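Side-chain contact in pyridoxamine 5'-phosphate oxidase-related, FMN-binding (Mycobacterium smegmatis, PDB 3F7E), which probably acts as a coenzyme F420-dependent reductase, a member of the pyridoxamine 5'-phosphate oxidase family: residues A[56-61]-A[84-89]. Residues are numbered along the deposited sequence; the frame is centred on the assembly and turned at random.
Sequences NIKANP and EDIVPD
Ile86 reaches from the strand 76-88 to the helix 52-59 with a single methyl, CD1, which meets the side chains of two successive helical residues. The closer is Lys58, whose CD lies 3.6 Å from Ile86 CD1; the other is Ile57, where the two delta methyls, Ile57 CD1 and Ile86 CD1, approach to 4.1 Å. The alpha carbons of Lys58 and Ile86, the nearest pair, are 9.4 Å apart, and the distance is spanned by side chains from both segments. Ile57 also points toward the strand; with its CG1 placed between the backbone N and the carbonyl carbon (chi1 58°), its CD1 is the part that arrives at Ile86. Lys58 leaves the helix at a different angle, and its chain bends at chi2, chi3 and chi4; its aliphatic CD, and not its ammonium group, rests on the isoleucine. The charged end is engaged elsewhere: Lys58 NZ is hydrogen-bonded to Tyr54 OH, one turn earlier in the same helix.

Behind this first shell, Ile119 of strand 116-127 touches both isoleucines, and Val117 touches Ile86. Just before Ile86 the strand carries a classic beta bulge, in which Glu84 and Asp85 both face Val120. The helix in turn ends close by, and Asn60 is the first residue to leave helical geometry before the chain enters strand 62-68.

No hydrogen bond or salt bridge links the segments, and about 101 Å² is buried in all. The end of helix 52-59 thus meets the antiparallel sheet, consistent with the split beta-barrel of the pyridoxamine 5'-phosphate oxidase family, through methyl and methylene groups alone. With no directional bond between the segments, the fit of apolar shapes, and not polar pairing, governs how they meet here.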
ATOM      1  N   ASN A  56       9.592   4.506  12.324  1.00  8.76           N
ATOM      2  CA  ASN A  56       8.645   3.406  12.516  1.00  8.80           C
ATOM      3  C   ASN A  56       9.397   2.071  12.555  1.00  8.22           C
ATOM      4  O   ASN A  56       9.167   1.222  13.446  1.00  8.72           O
ATOM      5  CB  ASN A  56       7.611   3.347  11.386  1.00  9.24           C
ATOM      6  CG  ASN A  56       6.658   4.522  11.388  1.00  9.63           C
ATOM      7  OD1 ASN A  56       6.588   5.286  12.355  1.00 11.79           O
ATOM      8  ND2 ASN A  56       5.907   4.648  10.303  1.00 10.64           N
ATOM      9  N   ILE A  57      10.287   1.852  11.592  1.00  8.27           N
ATOM     10  CA  ILE A  57      10.963   0.555  11.461  1.00  9.32           C
ATOM     11  C   ILE A  57      12.004   0.350  12.562  1.00  9.37           C
ATOM     12  O   ILE A  57      12.237  -0.795  12.948  1.00 10.09           O
ATOM     13  CB  ILE A  57      11.533   0.327  10.038  1.00 11.10           C
ATOM     14  CG1 ILE A  57      12.503   1.377   9.617  1.00 13.53           C
ATOM     15  CG2 ILE A  57      10.427   0.240   9.017  1.00 12.12           C
ATOM     16  CD1 ILE A  57      13.418   0.915   8.463  1.00 18.41           C
ATOM     17  N   LYS A  58      12.586   1.433  13.079  1.00  9.48           N
ATOM     18  CA  LYS A  58      13.499   1.298  14.207  1.00 10.28           C
ATOM     19  C   LYS A  58      12.773   0.796  15.448  1.00 10.51           C
ATOM     20  O   LYS A  58      13.369   0.072  16.256  1.00 12.90           O
ATOM     21  CB  LYS A  58      14.231   2.606  14.517  1.00 10.95           C
ATOM     22  CG  LYS A  58      15.153   3.076  13.397  1.00 12.17           C
ATOM     23  CD  LYS A  58      16.289   2.094  13.124  1.00 15.18           C
ATOM     24  CE  LYS A  58      17.275   2.096  14.263  1.00 17.63           C
ATOM     25  NZ  LYS A  58      18.000   3.405  14.311  1.00 22.71           N
ATOM     26  N   ALA A  59      11.489   1.149  15.614  1.00  9.80           N
ATOM     27  CA  ALA A  59      10.713   0.700  16.784  1.00 10.87           C
ATOM     28  C   ALA A  59       9.917  -0.586  16.544  1.00 10.59           C
ATOM     29  O   ALA A  59       9.625  -1.313  17.502  1.00 11.72           O
ATOM     30  CB  ALA A  59       9.796   1.823  17.266  1.00 11.57           C
ATOM     31  N   ASN A  60       9.591  -0.885  15.282  1.00  9.40           N
ATOM     32  CA  ASN A  60       8.823  -2.074  14.960  1.00  9.33           C
ATOM     33  C   ASN A  60       9.307  -2.515  13.582  1.00  8.29           C
ATOM     34  O   ASN A  60       8.981  -1.888  12.595  1.00  7.93           O
ATOM     35  CB  ASN A  60       7.329  -1.759  14.935  1.00 10.87           C
ATOM     36  CG  ASN A  60       6.489  -2.973  14.659  1.00 11.58           C
ATOM     37  OD1 ASN A  60       6.962  -3.983  14.116  1.00 12.95           O
ATOM     38  ND2 ASN A  60       5.207  -2.887  15.031  1.00 15.31           N
ATOM     39  N   PRO A  61      10.098  -3.587  13.503  1.00  8.00           N
ATOM     40  CA  PRO A  61      10.693  -3.989  12.214  1.00  8.18           C
ATOM     41  C   PRO A  61       9.726  -4.687  11.249  1.00  7.23           C
ATOM     42  O   PRO A  61      10.135  -5.037  10.136  1.00  7.42           O
ATOM     43  CB  PRO A  61      11.832  -4.927  12.637  1.00  9.85           C
ATOM     44  CG  PRO A  61      11.324  -5.534  13.879  1.00 11.04           C
ATOM     45  CD  PRO A  61      10.575  -4.446  14.601  1.00  9.55           C
ATOM     46  N   GLU A  84      15.652  -6.628   8.403  1.00  7.13           N
ATOM     47  CA  GLU A  84      16.771  -7.329   9.037  1.00  8.72           C
ATOM     48  C   GLU A  84      18.101  -6.590   8.952  1.00  8.26           C
ATOM     49  O   GLU A  84      19.060  -6.970   9.612  1.00  8.96           O
ATOM     50  CB  GLU A  84      16.911  -8.739   8.479  1.00 10.83           C
ATOM     51  CG  GLU A  84      17.277  -8.795   7.044  1.00 12.63           C
ATOM     52  CD  GLU A  84      17.614 -10.233   6.560  1.00 17.28           C
ATOM     53  OE1 GLU A  84      18.260 -10.368   5.503  1.00 20.27           O
ATOM     54  OE2 GLU A  84      17.260 -11.221   7.242  1.00 19.79           O
ATOM     55  N   ASP A  85      18.174  -5.554   8.118  1.00  7.86           N
ATOM     56  CA  ASP A  85      19.395  -4.734   8.095  1.00  7.77           C
ATOM     57  C   ASP A  85      19.056  -3.324   7.637  1.00  6.85           C
ATOM     58  O   ASP A  85      18.085  -3.135   6.892  1.00  7.06           O
ATOM     59  CB  ASP A  85      20.471  -5.370   7.188  1.00  8.25           C
ATOM     60  CG  ASP A  85      21.890  -4.992   7.586  1.00  9.59           C
ATOM     61  OD1 ASP A  85      22.064  -4.198   8.544  1.00 10.83           O
ATOM     62  OD2 ASP A  85      22.830  -5.496   6.924  1.00 11.92           O
ATOM     63  N   ILE A  86      19.901  -2.362   8.037  1.00  7.72           N
ATOM     64  CA  ILE A  86      19.824  -0.977   7.583  1.00  7.93           C
ATOM     65  C   ILE A  86      21.282  -0.584   7.319  1.00  8.34           C
ATOM     66  O   ILE A  86      22.113  -0.596   8.238  1.00  9.40           O
ATOM     67  CB  ILE A  86      19.179  -0.054   8.626  1.00  8.66           C
ATOM     68  CG1 ILE A  86      17.763  -0.535   8.963  1.00  9.59           C
ATOM     69  CG2 ILE A  86      19.230   1.384   8.105  1.00  9.99           C
ATOM     70  CD1 ILE A  86      17.108   0.262  10.093  1.00 11.97           C
ATOM     71  N   VAL A  87      21.577  -0.288   6.060  1.00  7.41           N
ATOM     72  CA  VAL A  87      22.960  -0.073   5.620  1.00  7.74           C
ATOM     73  C   VAL A  87      23.115   1.379   5.149  1.00  7.86           C
ATOM     74  O   VAL A  87      22.420   1.781   4.234  1.00  7.99           O
ATOM     75  CB  VAL A  87      23.349  -1.068   4.499  1.00  7.73           C
ATOM     76  CG1 VAL A  87      24.795  -0.813   4.028  1.00  8.90           C
ATOM     77  CG2 VAL A  87      23.194  -2.480   5.010  1.00  9.22           C
ATOM     78  N   PRO A  88      24.045   2.158   5.743  1.00  7.64           N
ATOM     79  CA  PRO A  88      24.240   3.521   5.218  1.00  8.60           C
ATOM     80  C   PRO A  88      24.574   3.572   3.733  1.00  8.03           C
ATOM     81  O   PRO A  88      25.364   2.761   3.233  1.00  8.53           O
ATOM     82  CB  PRO A  88      25.387   4.077   6.074  1.00  9.64           C
ATOM     83  CG  PRO A  88      25.253   3.321   7.384  1.00 10.16           C
ATOM     84  CD  PRO A  88      24.876   1.908   6.935  1.00  8.81           C
ATOM     85  N   ASP A  89      23.976   4.550   3.041  1.00  8.15           N
ATOM     86  CA  ASP A  89      24.193   4.794   1.617  1.00  8.75           C
ATOM     87  C   ASP A  89      24.572   6.270   1.400  1.00  9.39           C
ATOM     88  O   ASP A  89      23.894   6.959   0.628  1.00  9.34           O
ATOM     89  CB  ASP A  89      22.888   4.471   0.858  1.00  8.77           C
ATOM     90  CG  ASP A  89      22.999   4.602  -0.667  1.00  8.23           C
ATOM     91  OD1 ASP A  89      24.079   4.315  -1.248  1.00  9.16           O
ATOM     92  OD2 ASP A  89      21.961   4.938  -1.283  1.00  8.48           O
TER